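Local coordinates for protein amino acid amide racemase (Ochrobactrum anthropi, PDB 6GIO) that belongs to the class-III aminotransferase family of pyridoxal-phosphate enzymes and holds pyridoxal-5'-phosphate in a pocket of its chain, at residues E197-V202 with H231-V236; L244-L249 with G350-V355; P260-F265 with S276-P281. All coordinates share one frame; numbering follows the deposited sequence.

Contact 1: residues E197-V202 with H231-V236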
ATOM      1  N   GLU C 197      11.034 -18.965  23.711  1.00 27.01           N
ATOM      2  CA  GLU C 197      10.426 -19.919  22.769  1.00 26.71           C
ATOM      3  C   GLU C 197       8.992 -19.534  22.386  1.00 24.68           C
ATOM      4  O   GLU C 197       8.380 -20.179  21.525  1.00 22.50           O
ATOM      5  CB  GLU C 197      10.512 -21.365  23.299  1.00 29.07           C
ATOM      6  CG  GLU C 197       9.547 -21.689  24.433  1.00 32.46           C
ATOM      7  CD  GLU C 197       9.947 -21.166  25.845  1.00 36.73           C
ATOM      8  OE1 GLU C 197      11.033 -20.542  26.054  1.00 34.47           O
ATOM      9  OE2 GLU C 197       9.125 -21.398  26.768  1.00 38.22           O
ATOM     10  N   GLN C 198       8.462 -18.463  22.978  1.00 23.46           N
ATOM     11  CA  GLN C 198       7.149 -17.944  22.566  1.00 23.29           C
ATOM     12  C   GLN C 198       7.287 -16.697  21.672  1.00 22.88           C
ATOM     13  O   GLN C 198       6.287 -16.069  21.280  1.00 21.81           O
ATOM     14  CB  GLN C 198       6.283 -17.636  23.783  1.00 24.30           C
ATOM     15  CG  GLN C 198       5.879 -18.875  24.574  1.00 25.16           C
ATOM     16  CD  GLN C 198       5.099 -18.556  25.836  1.00 26.15           C
ATOM     17  OE1 GLN C 198       4.796 -17.401  26.147  1.00 25.75           O
ATOM     18  NE2 GLN C 198       4.787 -19.590  26.584  1.00 25.45           N
ATOM     19  N   VAL C 199       8.523 -16.347  21.362  1.00 23.06           N
ATOM     20  CA  VAL C 199       8.811 -15.160  20.587  1.00 24.12           C
ATOM     21  C   VAL C 199       9.103 -15.557  19.151  1.00 22.61           C
ATOM     22  O   VAL C 199      10.090 -16.294  18.877  1.00 20.32           O
ATOM     23  CB  VAL C 199      10.016 -14.380  21.154  1.00 23.95           C
ATOM     24  CG1 VAL C 199      10.266 -13.144  20.281  1.00 22.15           C
ATOM     25  CG2 VAL C 199       9.778 -13.996  22.599  1.00 23.77           C
ATOM     26  N   ALA C 200       8.226 -15.089  18.254  1.00 20.66           N
ATOM     27  CA  ALA C 200       8.350 -15.348  16.810  1.00 21.03           C
ATOM     28  C   ALA C 200       9.616 -14.696  16.225  1.00 22.86           C
ATOM     29  O   ALA C 200      10.391 -15.325  15.488  1.00 20.83           O
ATOM     30  CB  ALA C 200       7.135 -14.787  16.067  1.00 21.92           C
ATOM     31  N   ALA C 201       9.776 -13.413  16.544  1.00 21.81           N
ATOM     32  CA  ALA C 201      10.730 -12.564  15.878  1.00 23.77           C
ATOM     33  C   ALA C 201      11.130 -11.361  16.697  1.00 22.60           C
ATOM     34  O   ALA C 201      10.372 -10.912  17.563  1.00 23.97           O
ATOM     35  CB  ALA C 201      10.101 -12.073  14.599  1.00 23.98           C
ATOM     36  N   VAL C 202      12.302 -10.806  16.379  1.00 23.83           N
ATOM     37  CA  VAL C 202      12.748  -9.511  16.906  1.00 21.66           C
ATOM     38  C   VAL C 202      12.870  -8.634  15.709  1.00 22.29           C
ATOM     39  O   VAL C 202      13.450  -9.065  14.696  1.00 21.36           O
ATOM     40  CB  VAL C 202      14.116  -9.577  17.664  1.00 22.81           C
ATOM     41  CG1 VAL C 202      15.163 -10.353  16.894  1.00 22.85           C
ATOM     42  CG2 VAL C 202      14.644  -8.188  18.023  1.00 23.32           C
ATOM     43  N   HIS C 231      17.437 -19.074  20.654  1.00 25.93           N
ATOM     44  CA  HIS C 231      16.138 -19.670  21.012  1.00 23.46           C
ATOM     45  C   HIS C 231      15.207 -19.811  19.833  1.00 21.85           C
ATOM     46  O   HIS C 231      13.998 -19.963  20.026  1.00 21.25           O
ATOM     47  CB  HIS C 231      15.443 -18.825  22.097  1.00 25.17           C
ATOM     48  CG  HIS C 231      16.270 -18.631  23.328  1.00 26.17           C
ATOM     49  ND1 HIS C 231      16.433 -19.622  24.274  1.00 28.33           N
ATOM     50  CD2 HIS C 231      16.982 -17.567  23.771  1.00 26.67           C
ATOM     51  CE1 HIS C 231      17.222 -19.183  25.240  1.00 27.40           C
ATOM     52  NE2 HIS C 231      17.567 -17.940  24.958  1.00 27.94           N
ATOM     53  N   GLY C 232      15.767 -19.780  18.618  1.00 20.29           N
ATOM     54  CA  GLY C 232      15.001 -19.926  17.412  1.00 19.75           C
ATOM     55  C   GLY C 232      14.192 -18.686  17.045  1.00 20.69           C
ATOM     56  O   GLY C 232      13.360 -18.758  16.157  1.00 24.09           O
ATOM     57  N   ILE C 233      14.404 -17.558  17.726  1.00 21.16           N
ATOM     58  CA  ILE C 233      13.679 -16.321  17.390  1.00 20.47           C
ATOM     59  C   ILE C 233      14.242 -15.828  16.039  1.00 22.05           C
ATOM     60  O   ILE C 233      15.459 -15.666  15.858  1.00 24.18           O
ATOM     61  CB  ILE C 233      13.834 -15.228  18.475  1.00 19.42           C
ATOM     62  CG1 ILE C 233      13.245 -15.699  19.805  1.00 19.73           C
ATOM     63  CG2 ILE C 233      13.136 -13.950  18.067  1.00 19.07           C
ATOM     64  CD1 ILE C 233      13.654 -14.957  21.057  1.00 19.86           C
ATOM     65  N   LEU C 234      13.371 -15.592  15.076  1.00 22.79           N
ATOM     66  CA  LEU C 234      13.817 -15.075  13.797  1.00 21.92           C
ATOM     67  C   LEU C 234      14.173 -13.577  13.888  1.00 23.05           C
ATOM     68  O   LEU C 234      13.526 -12.800  14.617  1.00 22.05           O
ATOM     69  CB  LEU C 234      12.744 -15.312  12.740  1.00 22.81           C
ATOM     70  CG  LEU C 234      12.385 -16.777  12.476  1.00 24.20           C
ATOM     71  CD1 LEU C 234      11.250 -16.909  11.457  1.00 26.57           C
ATOM     72  CD2 LEU C 234      13.616 -17.540  12.030  1.00 25.51           C
ATOM     73  N   VAL C 235      15.200 -13.189  13.130  1.00 23.04           N
ATOM     74  CA  VAL C 235      15.796 -11.889  13.216  1.00 24.09           C
ATOM     75  C   VAL C 235      15.435 -11.107  11.948  1.00 23.06           C
ATOM     76  O   VAL C 235      15.724 -11.530  10.825  1.00 21.82           O
ATOM     77  CB  VAL C 235      17.319 -12.039  13.395  1.00 25.93           C
ATOM     78  CG1 VAL C 235      18.001 -10.684  13.470  1.00 26.09           C
ATOM     79  CG2 VAL C 235      17.615 -12.867  14.649  1.00 28.92           C
ATOM     80  N   VAL C 236      14.735 -10.001  12.153  1.00 23.13           N
ATOM     81  CA  VAL C 236      14.144  -9.255  11.071  1.00 22.74           C
ATOM     82  C   VAL C 236      14.848  -7.912  11.084  1.00 22.67           C
ATOM     83  O   VAL C 236      14.802  -7.225  12.084  1.00 23.74           O
ATOM     84  CB  VAL C 236      12.619  -9.008  11.297  1.00 23.13           C
ATOM     85  CG1 VAL C 236      12.009  -8.198  10.147  1.00 23.09           C
ATOM     86  CG2 VAL C 236      11.833 -10.301  11.498  1.00 24.66           C
TER
HETATM   87  O   HOH W   1      10.635 -18.100  15.692  1.00 23.32           O

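Contact 2: residues L244-L249 with G350-V355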
ATOM      1  N   LEU C 244      19.786   0.165   0.929  1.00 24.01           N
ATOM      2  CA  LEU C 244      20.080   0.244  -0.506  1.00 24.57           C
ATOM      3  C   LEU C 244      21.156   1.260  -0.856  1.00 25.12           C
ATOM      4  O   LEU C 244      20.909   2.196  -1.607  1.00 24.35           O
ATOM      5  CB  LEU C 244      18.800   0.449  -1.312  1.00 25.21           C
ATOM      6  CG  LEU C 244      17.839  -0.759  -1.214  1.00 26.33           C
ATOM      7  CD1 LEU C 244      16.634  -0.548  -2.117  1.00 27.30           C
ATOM      8  CD2 LEU C 244      18.507  -2.107  -1.538  1.00 25.13           C
ATOM      9  N   GLY C 245      22.320   1.079  -0.241  1.00 23.59           N
ATOM     10  CA  GLY C 245      23.472   1.893  -0.529  1.00 23.40           C
ATOM     11  C   GLY C 245      23.647   3.176   0.256  1.00 24.01           C
ATOM     12  O   GLY C 245      24.774   3.668   0.338  1.00 24.62           O
ATOM     13  N   ARG C 246      22.581   3.709   0.861  1.00 23.67           N
ATOM     14  CA  ARG C 246      22.649   5.041   1.494  1.00 25.48           C
ATOM     15  C   ARG C 246      23.741   5.183   2.607  1.00 26.72           C
ATOM     16  O   ARG C 246      24.389   6.225   2.743  1.00 25.21           O
ATOM     17  CB  ARG C 246      21.274   5.415   2.023  1.00 24.11           C
ATOM     18  CG  ARG C 246      21.207   6.714   2.771  1.00 24.52           C
ATOM     19  CD  ARG C 246      19.780   7.052   3.095  1.00 25.30           C
ATOM     20  NE  ARG C 246      19.002   7.361   1.905  1.00 24.75           N
ATOM     21  CZ  ARG C 246      19.015   8.533   1.263  1.00 27.86           C
ATOM     22  NH1 ARG C 246      19.789   9.536   1.658  1.00 26.85           N
ATOM     23  NH2 ARG C 246      18.256   8.698   0.190  1.00 28.74           N
ATOM     24  N   THR C 247      23.992   4.106   3.339  1.00 26.80           N
ATOM     25  CA  THR C 247      24.935   4.159   4.456  1.00 26.20           C
ATOM     26  C   THR C 247      26.394   3.826   4.128  1.00 25.28           C
ATOM     27  O   THR C 247      27.209   3.676   5.047  1.00 24.48           O
ATOM     28  CB  THR C 247      24.502   3.203   5.597  1.00 26.33           C
ATOM     29  OG1 THR C 247      24.543   1.840   5.143  1.00 23.22           O
ATOM     30  CG2 THR C 247      23.137   3.587   6.126  1.00 25.85           C
ATOM     31  N   GLY C 248      26.717   3.637   2.850  1.00 25.14           N
ATOM     32  CA  GLY C 248      28.077   3.334   2.439  1.00 23.70           C
ATOM     33  C   GLY C 248      28.283   1.851   2.162  1.00 25.58           C
ATOM     34  O   GLY C 248      29.343   1.448   1.710  1.00 24.70           O
ATOM     35  N   LEU C 249      27.290   1.026   2.473  1.00 26.57           N
ATOM     36  CA  LEU C 249      27.299  -0.391   2.076  1.00 26.27           C
ATOM     37  C   LEU C 249      25.909  -0.622   1.541  1.00 26.08           C
ATOM     38  O   LEU C 249      25.029   0.206   1.766  1.00 25.96           O
ATOM     39  CB  LEU C 249      27.596  -1.319   3.249  1.00 27.10           C
ATOM     40  CG  LEU C 249      28.988  -1.312   3.907  1.00 27.40           C
ATOM     41  CD1 LEU C 249      28.912  -2.070   5.231  1.00 28.73           C
ATOM     42  CD2 LEU C 249      30.059  -1.942   3.020  1.00 26.13           C
ATOM     43  N   GLY C 350      26.841   7.464   6.127  1.00 21.24           N
ATOM     44  CA  GLY C 350      26.770   7.807   4.722  1.00 22.24           C
ATOM     45  C   GLY C 350      25.829   8.979   4.521  1.00 23.43           C
ATOM     46  O   GLY C 350      25.970   9.999   5.176  1.00 24.34           O
ATOM     47  N   LEU C 351      24.839   8.824   3.652  1.00 23.29           N
ATOM     48  CA  LEU C 351      23.879   9.899   3.402  1.00 22.76           C
ATOM     49  C   LEU C 351      22.569   9.793   4.225  1.00 23.40           C
ATOM     50  O   LEU C 351      21.525  10.339   3.851  1.00 21.42           O
ATOM     51  CB  LEU C 351      23.625  10.018   1.895  1.00 23.10           C
ATOM     52  CG  LEU C 351      24.773  10.680   1.103  1.00 24.20           C
ATOM     53  CD1 LEU C 351      24.592  10.418  -0.373  1.00 24.45           C
ATOM     54  CD2 LEU C 351      24.878  12.183   1.378  1.00 26.58           C
ATOM     55  N   ALA C 352      22.647   9.099   5.363  1.00 23.79           N
ATOM     56  CA  ALA C 352      21.578   9.104   6.364  1.00 23.56           C
ATOM     57  C   ALA C 352      22.136   9.871   7.542  1.00 24.09           C
ATOM     58  O   ALA C 352      22.892   9.334   8.340  1.00 22.91           O
ATOM     59  CB  ALA C 352      21.186   7.687   6.767  1.00 23.43           C
ATOM     60  N   ILE C 353      21.760  11.146   7.634  1.00 22.54           N
ATOM     61  CA  ILE C 353      22.418  12.041   8.542  1.00 24.23           C
ATOM     62  C   ILE C 353      21.438  12.771   9.405  1.00 21.66           C
ATOM     63  O   ILE C 353      20.468  13.329   8.898  1.00 21.05           O
ATOM     64  CB  ILE C 353      23.289  13.077   7.754  1.00 26.08           C
ATOM     65  CG1 ILE C 353      24.438  12.341   7.081  1.00 27.11           C
ATOM     66  CG2 ILE C 353      23.826  14.164   8.675  1.00 25.80           C
ATOM     67  CD1 ILE C 353      25.004  13.072   5.867  1.00 30.09           C
ATOM     68  N   GLY C 354      21.730  12.783  10.707  1.00 20.43           N
ATOM     69  CA  GLY C 354      20.924  13.522  11.682  1.00 21.79           C
ATOM     70  C   GLY C 354      21.728  14.589  12.388  1.00 20.99           C
ATOM     71  O   GLY C 354      22.886  14.367  12.719  1.00 20.81           O
ATOM     72  N   VAL C 355      21.100  15.733  12.624  1.00 22.12           N
ATOM     73  CA  VAL C 355      21.689  16.793  13.430  1.00 23.85           C
ATOM     74  C   VAL C 355      20.858  17.095  14.677  1.00 22.81           C
ATOM     75  O   VAL C 355      19.782  17.669  14.594  1.00 23.97           O
ATOM     76  CB  VAL C 355      21.857  18.088  12.590  1.00 27.66           C
ATOM     77  CG1 VAL C 355      22.528  19.181  13.423  1.00 28.83           C
ATOM     78  CG2 VAL C 355      22.684  17.805  11.347  1.00 27.84           C
TER

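Contact 3: residues P260-F265 with S276-P281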
ATOM      1  N   PRO C 260      20.541 -11.537   8.931  1.00 24.56           N
ATOM      2  CA  PRO C 260      19.144 -11.680   9.283  1.00 24.13           C
ATOM      3  C   PRO C 260      18.462 -12.873   8.622  1.00 23.68           C
ATOM      4  O   PRO C 260      18.830 -13.291   7.547  1.00 23.78           O
ATOM      5  CB  PRO C 260      18.506 -10.359   8.790  1.00 24.73           C
ATOM      6  CG  PRO C 260      19.469  -9.785   7.799  1.00 24.81           C
ATOM      7  CD  PRO C 260      20.822 -10.313   8.144  1.00 23.21           C
ATOM      8  N   ASP C 261      17.413 -13.354   9.261  1.00 22.81           N
ATOM      9  CA  ASP C 261      16.508 -14.264   8.648  1.00 22.01           C
ATOM     10  C   ASP C 261      15.624 -13.567   7.621  1.00 21.71           C
ATOM     11  O   ASP C 261      15.209 -14.173   6.638  1.00 20.67           O
ATOM     12  CB  ASP C 261      15.672 -14.858   9.778  1.00 23.20           C
ATOM     13  CG  ASP C 261      16.531 -15.732  10.729  1.00 23.92           C
ATOM     14  OD1 ASP C 261      17.093 -16.688  10.195  1.00 23.74           O
ATOM     15  OD2 ASP C 261      16.639 -15.459  11.958  1.00 23.31           O
ATOM     16  N   MET C 262      15.297 -12.296   7.857  1.00 22.27           N
ATOM     17  CA  MET C 262      14.298 -11.639   7.043  1.00 21.76           C
ATOM     18  C   MET C 262      14.703 -10.203   6.908  1.00 22.65           C
ATOM     19  O   MET C 262      15.111  -9.592   7.898  1.00 20.55           O
ATOM     20  CB  MET C 262      12.908 -11.751   7.696  1.00 23.38           C
ATOM     21  CG  MET C 262      11.766 -11.027   6.951  1.00 23.76           C
ATOM     22  SD  MET C 262      10.095 -11.237   7.628  1.00 25.59           S
ATOM     23  CE  MET C 262       9.818 -12.965   7.175  1.00 27.05           C
ATOM     24  N   VAL C 263      14.562  -9.659   5.694  1.00 21.26           N
ATOM     25  CA  VAL C 263      14.849  -8.256   5.473  1.00 21.20           C
ATOM     26  C   VAL C 263      13.644  -7.589   4.836  1.00 21.17           C
ATOM     27  O   VAL C 263      13.026  -8.172   3.935  1.00 19.94           O
ATOM     28  CB  VAL C 263      16.088  -8.043   4.573  1.00 20.26           C
ATOM     29  CG1 VAL C 263      16.391  -6.558   4.450  1.00 20.65           C
ATOM     30  CG2 VAL C 263      17.308  -8.780   5.122  1.00 20.53           C
ATOM     31  N   VAL C 264      13.313  -6.392   5.322  1.00 21.22           N
ATOM     32  CA  VAL C 264      12.173  -5.618   4.810  1.00 19.81           C
ATOM     33  C   VAL C 264      12.712  -4.391   4.097  1.00 21.66           C
ATOM     34  O   VAL C 264      13.585  -3.642   4.653  1.00 21.36           O
ATOM     35  CB  VAL C 264      11.218  -5.217   5.956  1.00 21.76           C
ATOM     36  CG1 VAL C 264       9.978  -4.448   5.432  1.00 21.85           C
ATOM     37  CG2 VAL C 264      10.790  -6.451   6.740  1.00 21.54           C
ATOM     38  N   PHE C 265      12.261  -4.203   2.836  1.00 20.00           N
ATOM     39  CA  PHE C 265      12.697  -3.085   2.036  1.00 19.31           C
ATOM     40  C   PHE C 265      11.541  -2.155   1.687  1.00 19.85           C
ATOM     41  O   PHE C 265      10.385  -2.580   1.626  1.00 19.27           O
ATOM     42  CB  PHE C 265      13.315  -3.561   0.732  1.00 19.69           C
ATOM     43  CG  PHE C 265      14.537  -4.436   0.888  1.00 20.48           C
ATOM     44  CD1 PHE C 265      15.785  -3.879   0.991  1.00 19.96           C
ATOM     45  CD2 PHE C 265      14.429  -5.819   0.798  1.00 20.52           C
ATOM     46  CE1 PHE C 265      16.894  -4.672   1.078  1.00 20.81           C
ATOM     47  CE2 PHE C 265      15.553  -6.631   0.852  1.00 19.52           C
ATOM     48  CZ  PHE C 265      16.786  -6.053   1.011  1.00 20.67           C
ATOM     49  N   SER C 276       7.525  -2.009  -2.023  1.00 20.03           N
ATOM     50  CA  SER C 276       8.181  -2.602  -0.861  1.00 18.88           C
ATOM     51  C   SER C 276       8.451  -4.084  -1.122  1.00 18.94           C
ATOM     52  O   SER C 276       7.935  -4.662  -2.090  1.00 20.79           O
ATOM     53  CB  SER C 276       7.327  -2.424   0.388  1.00 19.64           C
ATOM     54  OG  SER C 276       6.099  -3.189   0.370  1.00 18.79           O
ATOM     55  N   ALA C 277       9.248  -4.697  -0.265  1.00 18.29           N
ATOM     56  CA  ALA C 277       9.496  -6.130  -0.375  1.00 20.87           C
ATOM     57  C   ALA C 277       9.901  -6.747   0.931  1.00 21.00           C
ATOM     58  O   ALA C 277      10.461  -6.066   1.781  1.00 21.42           O
ATOM     59  CB  ALA C 277      10.524  -6.437  -1.431  1.00 21.50           C
ATOM     60  N   VAL C 278       9.641  -8.053   1.049  1.00 20.58           N
ATOM     61  CA  VAL C 278      10.076  -8.859   2.171  1.00 20.75           C
ATOM     62  C   VAL C 278      10.860 -10.050   1.615  1.00 20.96           C
ATOM     63  O   VAL C 278      10.394 -10.803   0.739  1.00 19.42           O
ATOM     64  CB  VAL C 278       8.893  -9.373   3.012  1.00 20.65           C
ATOM     65  CG1 VAL C 278       9.364 -10.268   4.146  1.00 20.29           C
ATOM     66  CG2 VAL C 278       8.100  -8.212   3.598  1.00 22.62           C
ATOM     67  N   VAL C 279      12.076 -10.212   2.094  1.00 22.06           N
ATOM     68  CA  VAL C 279      12.920 -11.356   1.664  1.00 21.73           C
ATOM     69  C   VAL C 279      13.031 -12.214   2.888  1.00 21.40           C
ATOM     70  O   VAL C 279      13.352 -11.704   3.946  1.00 22.96           O
ATOM     71  CB  VAL C 279      14.331 -10.909   1.196  1.00 22.23           C
ATOM     72  CG1 VAL C 279      15.217 -12.098   0.873  1.00 22.22           C
ATOM     73  CG2 VAL C 279      14.192 -10.047  -0.031  1.00 22.34           C
ATOM     74  N   GLY C 280      12.682 -13.488   2.766  1.00 20.96           N
ATOM     75  CA  GLY C 280      12.632 -14.349   3.905  1.00 21.06           C
ATOM     76  C   GLY C 280      12.908 -15.786   3.523  1.00 21.27           C
ATOM     77  O   GLY C 280      13.062 -16.079   2.352  1.00 22.69           O
ATOM     78  N   PRO C 281      13.017 -16.669   4.513  1.00 21.36           N
ATOM     79  CA  PRO C 281      13.310 -18.068   4.185  1.00 24.89           C
ATOM     80  C   PRO C 281      12.035 -18.718   3.598  1.00 25.65           C
ATOM     81  O   PRO C 281      10.924 -18.265   3.903  1.00 23.60           O
ATOM     82  CB  PRO C 281      13.706 -18.705   5.532  1.00 22.20           C
ATOM     83  CG  PRO C 281      13.370 -17.725   6.583  1.00 23.20           C
ATOM     84  CD  PRO C 281      12.877 -16.442   5.962  1.00 22.65           C
TER

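Contact 1: residues E197-V202 with H231-V236
Ile233 reaches across to Val199 and Ala201 with both side-chain branches. Its CG1 lies 3.3 Å from Val199 O and carries CD1 on to Val199 CB, whereas CG2, anti to the backbone N, rests 3.5 Å from Ala201 CA. The Ile233 and Val199 side chains cross obliquely. Beyond this patch the backbones pair as parallel strands: Leu234 N donates to Ala200 O (3.0 Å), Val202 N to Leu234 O (2.9 Å), and Val236 N to Val202 O (3.0 Å). Ala200 O takes its amide at an angle, 26° from the carbonyl plane, and also accepts a hydrogen bond from a water that donates to Gly232 O. Helix 220-229 connects the two neighbouring strands in a beta-alpha-beta crossover of the central sheet of this fold type I PLP enzyme. Gly232, at positive phi, is the C-prime residue of the Schellman motif ending that helix, and Ile233 alone separates it from the strand that begins at Leu234. Ala201, Leu234 and Val236 face Leu123 of helix 112-127; Val202 and Val235 lie on the face covered by helix 220-229. Arg129 bridges the start of strand 199-204 and the loop at His231, hydrogen-bonding through NH1 to Val199 O and NH2 to His231 O.

Contact 2: residues L244-L249 with G350-V355
Arg246 sets its CG anti to the backbone N (chi1 176°) and bends at chi3 (-68°), which carries the guanidinium alongside Leu351 to meet its carbonyl. There NH1 donates to Leu351 O at 2.9 Å. The oxygen lies almost in the guanidinium plane, but seen from the carbonyl the donor stands above the carbonyl plane, 49° out of it. The same NH1 is also hydrogen-bonded to Pro400 O, so one nitrogen bridges two backbone carbonyls. The aliphatic part of the arginine packs against the same peptide: CG is 3.7 Å from Leu351 C, and CD is 4.0 Å from Ala352 CB. A second hydrogen bond runs the other way, from Leu351 N to Arg246 O (2.8 Å), so that each residue both gives to and takes from the other. Arg246 and Thr247 are the central residues of a type I beta turn from Gly245 to Gly248, within the loop between strands 234-238 and 262-265. This turn abuts the start of strand 352-357, in the seven-stranded mixed sheet that is separate from the sheet containing those two strands. Gly350, at positive phi, brings its CA against the turn, 3.5 Å from Arg246 O in a CA-H...O contact. Thr247 turns its side chain away from Gly350, and its OG1 is hydrogen-bonded to His255 NE2, within the same long loop.

Contact 3: residues P260-F265 with S276-P281
The Phe265 ring meets Val279 at its edge, where Val279 CG2 lies in the ring plane, 3.8 Å from CE2. Ala277 O also lies at the edge, near the ring plane. One ring face is covered by Val263 CG1 of the same strand, 3.5 Å above the plane and offset toward the rim. Strands 262-265 and 276-281 form an antiparallel beta hairpin with a ten-residue connection, toward one end of the mixed seven-stranded sheet of the PLP-binding fold, between strand 104-109 and strand 234-238. Val263, Phe265, Ala277 and Val279 share one face of the sheet; Val264 and Val278 occupy the other.

Four backbone hydrogen bonds join the strands through the hydrogen-bonded pairs Val263-Val279 and Phe265-Ala277. In the first pair the bonds are of equal length, Val263 N to Val279 O and Val279 N to Val263 O both being 2.9 Å. The second is less even. Phe265 N points almost straight at Ala277 O (2.8 Å, 178° at the hydrogen), while the return bond from Ala277 N to Phe265 O is longer, 3.1 Å, and its donor stands 44° above the carbonyl plane. Beside the latter bond Ser276 CB also approaches Phe265 O, and Ser276 OG is hydrogen-bonded to Asp114 OD1 on helix 112-127.

On the face of Val264 and Val278, Met262 runs extended to its sulfur (CG anti to the backbone N, chi1 177°), which puts SD 3.7 Å from Val278 CG1; the bend at chi3 turns only the terminal CE. Asp261 OD2 forms a salt bridge with Arg229 NH2 and accepts a hydrogen bond from Val235 N. At the end of strand 276-281, the Pro281 ring borders the Asp261 carbonyl, with Pro281 CD 3.3 Å from Asp261 O.

In the fold
Contacts 1 and 3 lie in one sheet, where strands 234-238 and 262-265 are neighbours, with centres about 15 Å apart. They meet directly: besides the bond from Val235 to the Asp261 carboxylate, Val235 O is 3.1 Å from Met262 N, a probable hydrogen bond. Contact 2 lies farther off, its centre about 28 Å from that of contact 1 and about 20 Å from that of contact 3, yet Leu244 CD2 packs on Phe265 CE1 of contact 3. Contact 3 comes nearest the cofactor. Its Val264 side chain is about 6 Å from pyridoxal-5'-phosphate, and those of Val236 and Arg246 are each about 10 Å away. Pocket residues Asp238, Val240 and Lys241 lie on the chain between contacts 1 and 2.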